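PDB 3PVZ: UDP-N-acetylglucosamine 4,6-dehydratase from Vibrio fischeri, which catalyses the 4,6-dehydration of UDP-N-acetylglucosamine to a 4-keto-6-deoxy sugar nucleotide, with a bound nicotinamide-adenine-dinucleotide as its probable redox cofactor. Local coordinates for the interface of chains A and B. Sequence-based numbering; all coordinates share one arbitrary frame. Chains: chain A/B, UDP-N-acetylglucosamine 4,6-dehydratase.

Contact 1: the interface of chains A and B. Residues chain A 94-96, 102; chain B 130, 132-133, 136, 370.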
# COMPACT_ATOMS: atom_id res chain seq x y z
N PHE A 94 -2.64 11.00 -8.59
CA PHE A 94 -1.24 10.81 -8.93
C PHE A 94 -0.74 9.71 -8.02
O PHE A 94 -0.70 9.88 -6.79
CB PHE A 94 -0.40 12.11 -8.60
CG PHE A 94 -0.83 13.35 -9.39
CD1 PHE A 94 -0.31 13.60 -10.64
CD2 PHE A 94 -1.80 14.21 -8.89
CE1 PHE A 94 -0.75 14.68 -11.39
CE2 PHE A 94 -2.22 15.30 -9.59
CZ PHE A 94 -1.70 15.56 -10.86
N ALA A 95 -0.31 8.60 -8.60
CA ALA A 95 0.14 7.44 -7.82
C ALA A 95 1.61 7.58 -7.50
O ALA A 95 2.43 6.84 -8.03
CB ALA A 95 -0.13 6.12 -8.61
N LEU A 96 1.94 8.53 -6.65
CA LEU A 96 3.32 8.89 -6.36
C LEU A 96 3.65 8.57 -4.88
O LEU A 96 2.77 8.55 -4.01
CB LEU A 96 3.50 10.37 -6.62
CG LEU A 96 3.30 10.98 -8.02
CD1 LEU A 96 3.52 12.55 -7.96
CD2 LEU A 96 4.22 10.33 -8.97
N GLU A 102 10.07 11.98 -8.23
CA GLU A 102 8.88 12.21 -8.98
C GLU A 102 7.94 13.16 -8.25
O GLU A 102 7.40 14.08 -8.84
CB GLU A 102 8.17 10.89 -9.23
CG GLU A 102 8.88 10.01 -10.21
CD GLU A 102 9.89 9.04 -9.64
OE1 GLU A 102 10.30 9.13 -8.50
OE2 GLU A 102 10.28 8.14 -10.37
N ASP B 130 0.15 11.16 -16.65
CA ASP B 130 0.87 12.37 -16.24
C ASP B 130 2.36 12.06 -16.15
O ASP B 130 2.72 10.95 -15.82
CB ASP B 130 0.32 12.91 -14.92
CG ASP B 130 0.85 12.15 -13.69
OD1 ASP B 130 2.03 12.34 -13.28
OD2 ASP B 130 0.10 11.38 -13.08
N PHE B 132 4.54 12.45 -14.10
CA PHE B 132 5.17 12.11 -12.80
C PHE B 132 4.98 10.66 -12.46
O PHE B 132 5.91 9.98 -12.11
CB PHE B 132 4.73 13.08 -11.68
CG PHE B 132 4.83 14.51 -12.10
CD1 PHE B 132 6.06 15.12 -12.18
CD2 PHE B 132 3.72 15.22 -12.47
CE1 PHE B 132 6.18 16.41 -12.60
CE2 PHE B 132 3.83 16.52 -12.90
CZ PHE B 132 5.09 17.13 -12.96
N THR B 133 3.78 10.17 -12.65
CA THR B 133 3.51 8.76 -12.40
C THR B 133 4.16 7.88 -13.47
O THR B 133 4.63 6.77 -13.21
CB THR B 133 1.96 8.46 -12.39
OG1 THR B 133 1.22 9.48 -11.72
CG2 THR B 133 1.71 7.17 -11.66
N ARG B 136 7.55 7.29 -12.51
CA ARG B 136 7.51 6.21 -11.50
C ARG B 136 7.33 4.85 -12.12
O ARG B 136 7.96 3.89 -11.73
CB ARG B 136 6.43 6.44 -10.43
CG ARG B 136 6.62 5.49 -9.19
CD ARG B 136 5.48 5.50 -8.24
NE ARG B 136 5.44 4.29 -7.41
CZ ARG B 136 4.34 3.76 -6.89
NH1 ARG B 136 4.43 2.61 -6.22
NH2 ARG B 136 3.14 4.33 -7.04
N TRP B 370 10.18 17.46 -16.57
CA TRP B 370 10.11 16.80 -17.85
C TRP B 370 8.64 16.73 -18.23
O TRP B 370 7.77 16.80 -17.37
CB TRP B 370 10.68 15.38 -17.74
CG TRP B 370 9.96 14.51 -16.72
CD1 TRP B 370 8.81 13.82 -16.90
CD2 TRP B 370 10.34 14.32 -15.38
NE1 TRP B 370 8.44 13.19 -15.74
CE2 TRP B 370 9.40 13.44 -14.80
CE3 TRP B 370 11.42 14.77 -14.60
CZ2 TRP B 370 9.49 13.05 -13.46
CZ3 TRP B 370 11.52 14.34 -13.29
CH2 TRP B 370 10.55 13.52 -12.72
O HOH W 1 -1.53 8.62 -11.55
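B:Arg136 reaches across to the backbone carbonyl of A:Ala95 with its guanidinium, in one patch of the two-fold, probably dimeric interface of the dehydratase. The donor is NH2, 2.8 Å from A:Ala95 O, and the bond is fairly straight, 159° at the hydrogen. The oxygen lies in the guanidinium plane, at its edge, but the nitrogen sits above the carbonyl plane and not on a lone pair. The arginine chain runs extended from CG to NE, which carries the group from helix 131-154 out to the loop after strand 90-94.

One water also bridges the chains. It lies 2.9 Å from B:Thr133 OG1 and 3.2 Å from A:Ala95 N.

Apolar packing adds to this. A:Leu96 CD2 rests on the first turn of the B helix, 3.9 Å from B:Phe132 CB. A:Ala95 CB meets the B:Thr133 methyl, CG2.

A ring edge meets a carboxylate nearby. A:Phe94 CD1 is 3.3 Å from B:Asp130 OD2, with the two planes 64° apart.

Bonds within chain B fix that carboxylate as a helix N-cap. B:Asp130 OD1 accepts from B:Phe132 N and B:Thr133 N, both from the same face. The other oxygen, B:Asp130 OD2, takes the hydroxyl OG1 of B:Thr133 at 2.6 Å on its syn side.

Contact 2: the interface of chains A and B. Residues chain A 121-124, 127, 136; chain B 68, 70, 95.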
# COMPACT_ATOMS: atom_id res chain seq x y z
N ALA A 121 1.02 7.26 5.96
CA ALA A 121 1.72 6.66 7.13
C ALA A 121 2.05 5.22 6.88
O ALA A 121 1.46 4.59 6.00
CB ALA A 121 0.88 6.70 8.40
N LEU A 122 2.99 4.73 7.69
CA LEU A 122 3.06 3.33 8.06
C LEU A 122 2.51 3.26 9.47
O LEU A 122 2.97 4.02 10.33
CB LEU A 122 4.51 2.80 8.07
CG LEU A 122 4.86 2.01 6.82
CD1 LEU A 122 5.11 3.02 5.68
CD2 LEU A 122 6.08 1.14 7.09
N LYS A 123 1.52 2.38 9.67
CA LYS A 123 0.75 2.39 10.91
C LYS A 123 0.75 1.08 11.69
O LYS A 123 0.32 1.11 12.84
CB LYS A 123 -0.71 2.83 10.65
CG LYS A 123 -1.53 1.82 9.80
CD LYS A 123 -3.02 2.03 9.89
CE LYS A 123 -3.77 1.06 8.95
NZ LYS A 123 -5.27 1.35 8.96
N HIS A 124 1.20 -0.04 11.10
CA HIS A 124 1.16 -1.34 11.78
C HIS A 124 2.28 -1.50 12.77
O HIS A 124 3.45 -1.35 12.45
CB HIS A 124 1.15 -2.49 10.77
CG HIS A 124 -0.16 -2.62 10.07
ND1 HIS A 124 -1.22 -3.31 10.61
CD2 HIS A 124 -0.63 -2.04 8.94
CE1 HIS A 124 -2.27 -3.18 9.83
NE2 HIS A 124 -1.94 -2.42 8.80
N SER A 127 5.41 -3.25 12.09
CA SER A 127 6.38 -2.66 11.18
C SER A 127 7.67 -2.34 11.94
O SER A 127 8.64 -1.89 11.35
CB SER A 127 5.79 -1.44 10.45
OG SER A 127 4.84 -1.87 9.46
N ARG A 136 11.90 2.76 7.25
CA ARG A 136 10.91 3.27 6.32
C ARG A 136 9.79 4.02 7.05
O ARG A 136 9.28 4.99 6.55
CB ARG A 136 10.33 2.15 5.43
CG ARG A 136 9.29 2.70 4.50
CD ARG A 136 8.70 1.70 3.54
NE ARG A 136 7.63 2.35 2.80
CZ ARG A 136 6.45 1.79 2.50
NH1 ARG A 136 6.15 0.56 2.86
NH2 ARG A 136 5.54 2.50 1.89
N ILE B 68 5.60 -3.01 -1.12
CA ILE B 68 5.49 -1.63 -0.65
C ILE B 68 4.16 -1.43 0.12
O ILE B 68 4.06 -0.57 0.99
CB ILE B 68 5.65 -0.63 -1.88
CG1 ILE B 68 6.24 0.70 -1.43
CG2 ILE B 68 4.31 -0.47 -2.67
CD1 ILE B 68 6.27 1.76 -2.49
N GLU B 70 2.07 -2.02 2.93
CA GLU B 70 2.02 -2.51 4.30
C GLU B 70 0.69 -3.25 4.55
O GLU B 70 0.69 -4.39 5.03
CB GLU B 70 2.19 -1.30 5.24
CG GLU B 70 2.24 -1.63 6.69
CD GLU B 70 2.03 -0.42 7.59
OE1 GLU B 70 2.79 -0.31 8.58
OE2 GLU B 70 1.11 0.40 7.35
N ALA B 95 7.72 -4.76 4.37
CA ALA B 95 6.92 -3.78 3.68
C ALA B 95 7.86 -2.65 3.17
O ALA B 95 7.91 -1.54 3.72
CB ALA B 95 5.85 -3.26 4.58
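B:Glu70, the first residue of helix 70-84, inserts its carboxylate into a loop of chain A. The protein belongs to the polysaccharide synthase family, extended short-chain dehydrogenases with a Rossmann-type nucleotide-binding fold. The receiving loop includes A:Ala121 and A:Lys123, which bind NAD(+), so this contact of the deposited, probably dimeric, assembly abuts the cofactor site.

Hydrogen bonds to the carboxylate dominate. The A:Ser127 hydroxyl OG lies 2.7 Å from B:Glu70 OE1, on its anti lone pair. The backbone A:His124 N approaches B:Glu70 OE1 from above the carboxylate plane, at 3.0 Å. B:Glu70 OE2 uses its syn lone pair for A:Lys123 N at 3.1 Å, in a nearly straight bond of 172°. The glutamate extends fully beyond CG, with CG anti to the backbone N (chi1 -177°), and this reach brings both oxygens to the loop. Several N-H and O-H donors would probably stabilise its negative charge.

A second polar group is A:Arg136. Its NH1 donates to two backbone carbonyls, B:Ala95 O at 2.9 Å and B:Ile68 O at 3.0 Å. The first lies in the guanidinium plane; the second is tilted from it.

Side chains cover both guanidinium faces and limit its tilt. A:Leu122 CD1, from the same chain, covers the centre of one. B:Ile68 CG1, from the partner, lies over the rim of the other.

The A:His124 ring turns its edge to the carboxylate, planes 88° apart, with A:His124 CD2 3.4 Å from B:Glu70 CD.

Contact 3: the interface of chains A and B. Residues chain A 217, 222, 295; chain B 75, 78-79, 82-83.
A:Arg217 and B:Glu75 form an end-on salt bridge between helix 210-219 of chain A and helix 70-84 of chain B, part of the two-fold, probably dimeric interface. A:Arg217 NH2 meets B:Glu75 OE2 at 2.9 Å, and A:Arg217 NH1 meets B:Glu75 OE1 at 3.3 Å. Both bonds are nearly straight and use syn lone pairs. The guanidinium and carboxylate planes are only 11° apart, so the two groups lie almost in one sheet.

Hydrogen bonds within chain A set the arginine in place. Its chain bends at chi2 and chi3, which turns NE and NH2 toward A:Gln222. Both nitrogens donate to the amide oxygen, with A:Arg217 NH2 2.7 Å from A:Gln222 OE1. This side-on grip also fixes which way the A:Gln222 amide faces.

The amide nitrogen is then directed across the interface. A:Gln222 NE2 donates to B:Asp79 OD1 at 2.8 Å, with amide and carboxylate planes 81° apart. A:Gln222 NE2 also hydrogen-bonds B:Ser83 OG at 2.9 Å. That hydroxyl donates in turn to B:Asp79 O, one helical turn back. Further along, A:Arg295 NE donates to B:Ser82 O at 2.8 Å, from above the carbonyl plane.

Packing is close over one face of the amide, where B:Ser82 CB lies 3.4 Å from A:Gln222 CD.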
# COMPACT_ATOMS: atom_id res chain seq x y z
N ARG A 217 -11.75 -12.76 5.49
CA ARG A 217 -12.05 -14.10 5.96
C ARG A 217 -13.36 -14.59 5.36
O ARG A 217 -13.43 -15.70 4.86
CB ARG A 217 -12.10 -14.16 7.50
CG ARG A 217 -10.84 -13.71 8.24
CD ARG A 217 -9.65 -14.63 8.14
NE ARG A 217 -9.05 -14.73 6.81
CZ ARG A 217 -8.40 -13.75 6.17
NH1 ARG A 217 -8.26 -12.52 6.67
NH2 ARG A 217 -7.89 -14.02 4.98
N GLN A 222 -12.75 -18.59 5.23
CA GLN A 222 -11.83 -18.86 6.34
C GLN A 222 -12.42 -18.45 7.71
O GLN A 222 -13.30 -17.59 7.80
CB GLN A 222 -10.50 -18.14 6.13
CG GLN A 222 -9.58 -18.77 5.09
CD GLN A 222 -8.49 -17.81 4.61
OE1 GLN A 222 -8.59 -16.60 4.81
NE2 GLN A 222 -7.44 -18.34 4.01
N ARG A 295 -10.12 -24.60 10.97
CA ARG A 295 -9.76 -24.74 9.56
C ARG A 295 -10.62 -25.81 8.90
O ARG A 295 -11.15 -25.60 7.81
CB ARG A 295 -8.26 -25.05 9.40
CG ARG A 295 -7.74 -24.86 7.98
CD ARG A 295 -6.21 -25.07 7.88
NE ARG A 295 -5.45 -24.00 8.56
CZ ARG A 295 -4.84 -24.09 9.75
NH1 ARG A 295 -4.86 -25.21 10.47
NH2 ARG A 295 -4.20 -23.03 10.23
N GLU B 75 -2.60 -8.67 5.02
CA GLU B 75 -3.63 -9.58 4.55
C GLU B 75 -2.99 -10.89 4.01
O GLU B 75 -3.53 -11.96 4.21
CB GLU B 75 -4.49 -8.95 3.45
CG GLU B 75 -5.46 -9.98 2.74
CD GLU B 75 -6.20 -10.90 3.72
OE1 GLU B 75 -6.41 -10.49 4.88
OE2 GLU B 75 -6.59 -12.04 3.33
N ARG B 78 -2.19 -12.94 7.12
CA ARG B 78 -3.46 -13.45 7.59
C ARG B 78 -3.93 -14.61 6.71
O ARG B 78 -4.32 -15.65 7.22
CB ARG B 78 -4.51 -12.35 7.63
CG ARG B 78 -4.29 -11.39 8.76
CD ARG B 78 -5.26 -10.23 8.72
NE ARG B 78 -4.97 -9.27 9.79
CZ ARG B 78 -5.53 -8.08 9.91
NH1 ARG B 78 -6.39 -7.63 9.01
NH2 ARG B 78 -5.19 -7.31 10.94
N ASP B 79 -3.91 -14.42 5.40
CA ASP B 79 -4.44 -15.44 4.46
C ASP B 79 -3.60 -16.71 4.60
O ASP B 79 -4.16 -17.79 4.64
CB ASP B 79 -4.42 -14.90 2.98
CG ASP B 79 -5.26 -15.77 1.99
OD1 ASP B 79 -5.71 -16.86 2.34
OD2 ASP B 79 -5.47 -15.34 0.83
N SER B 82 -4.34 -18.70 7.93
CA SER B 82 -5.61 -19.45 7.88
C SER B 82 -5.55 -20.63 6.93
O SER B 82 -6.10 -21.68 7.22
CB SER B 82 -6.77 -18.57 7.43
OG SER B 82 -7.03 -17.55 8.37
N SER B 83 -4.92 -20.43 5.77
CA SER B 83 -4.90 -21.45 4.72
C SER B 83 -4.01 -22.62 5.11
O SER B 83 -4.38 -23.76 4.90
CB SER B 83 -4.38 -20.87 3.38
OG SER B 83 -4.97 -19.62 3.04

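Contact 4: the interface of chains A and B. Residues chain A 291, 295; chain B 81, 85-86.
A:Arg295 NH2 bonds the backbone oxygen B:Arg81 O at 3.1 Å, joining helix 291-300 of chain A to the C-terminal part of helix 70-84 of chain B. This is a small patch of the two-fold, probably dimeric interface. The bond lies in the carbonyl plane and is reasonably straight, 155° at the hydrogen. The oxygen sits at the edge of the guanidinium, close to its plane. The arginine bends at chi3 (-69°), which swings the guanidinium alongside the end of the B helix. The carbonyls of a helix C-terminus would tend to attract such a positive group.

A:Glu291 supports the arginine from one turn earlier in the same helix. A:Glu291 OE1 forms a salt bridge with A:Arg295 NH2 at 2.9 Å, although, at 124° at the hydrogen, it is weak as a hydrogen bond. The same nitrogen therefore faces its own chain and the partner at once.

The other carboxylate oxygen points toward B:Tyr86. A:Glu291 OE2 is 3.7 Å from the phenol oxygen B:Tyr86 OH, which makes this a loose polar approach. The two side chains cross at about a right angle.

On the chain B side, the turn after the helix is tied back by B:Arg81. B:Arg81 NH1 donates to B:Gly85 O at 3.3 Å, nearly straight and in the guanidinium plane. B:Gly85 has a positive phi, as is common where a helix ends. The B:Tyr86 ring lies against one face of the B:Arg81 guanidinium, its CD2 3.3 Å above that plane, toward the rim.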
# COMPACT_ATOMS: atom_id res chain seq x y z
N GLU A 291 -7.37 -23.59 16.33
CA GLU A 291 -7.09 -23.23 14.94
C GLU A 291 -7.37 -24.42 14.03
O GLU A 291 -8.11 -24.32 13.04
CB GLU A 291 -5.62 -22.80 14.74
CG GLU A 291 -5.37 -21.28 14.73
CD GLU A 291 -4.39 -20.81 13.64
OE1 GLU A 291 -4.00 -21.62 12.76
OE2 GLU A 291 -4.02 -19.61 13.65
N ARG A 295 -10.12 -24.60 10.97
CA ARG A 295 -9.76 -24.74 9.56
C ARG A 295 -10.62 -25.81 8.90
O ARG A 295 -11.15 -25.60 7.81
CB ARG A 295 -8.26 -25.05 9.40
CG ARG A 295 -7.74 -24.86 7.98
CD ARG A 295 -6.21 -25.07 7.88
NE ARG A 295 -5.45 -24.00 8.56
CZ ARG A 295 -4.84 -24.09 9.75
NH1 ARG A 295 -4.86 -25.21 10.47
NH2 ARG A 295 -4.20 -23.03 10.23
N ARG B 81 -1.68 -17.76 7.22
CA ARG B 81 -1.98 -18.39 8.51
C ARG B 81 -3.24 -19.25 8.43
O ARG B 81 -3.20 -20.41 8.81
CB ARG B 81 -2.08 -17.38 9.66
CG ARG B 81 -0.78 -16.58 9.98
CD ARG B 81 0.49 -17.45 9.81
NE ARG B 81 1.76 -16.73 9.98
CZ ARG B 81 2.96 -17.25 9.70
NH1 ARG B 81 3.09 -18.49 9.23
NH2 ARG B 81 4.05 -16.51 9.87
N GLY B 85 -1.47 -22.53 8.09
CA GLY B 85 -0.81 -22.46 9.38
C GLY B 85 0.59 -21.88 9.29
O GLY B 85 0.77 -20.75 8.82
N TYR B 86 1.57 -22.68 9.73
CA TYR B 86 2.95 -22.22 9.89
C TYR B 86 3.92 -23.24 9.33
O TYR B 86 3.57 -24.39 9.12
CB TYR B 86 3.26 -21.99 11.38
CG TYR B 86 2.29 -21.06 12.04
CD1 TYR B 86 1.02 -21.51 12.40
CD2 TYR B 86 2.63 -19.74 12.32
CE1 TYR B 86 0.09 -20.66 13.00
CE2 TYR B 86 1.70 -18.87 12.92
CZ TYR B 86 0.44 -19.35 13.26
OH TYR B 86 -0.48 -18.53 13.87

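The contacts follow one face of each subunit in the two-fold symmetric deposited assembly, probably a dimer, and each has a twin with the chains exchanged. Contact 1 and contact 2 lie about 21 Å apart between C-alpha centres. Both use Arg136 of helix 131-154 against Ala95, with the chains swapped. Contact 2 is again about 21 Å from contact 3. Helix 70-84 of chain B runs through contacts 2, 3 and 4. Contacts 3 and 4 are about 7 Å apart and share A:Arg295. Contacts 1 and 4 are the most distant pair given here, about 40 Å apart. Contact 2 may help hold the cofactor loop in place.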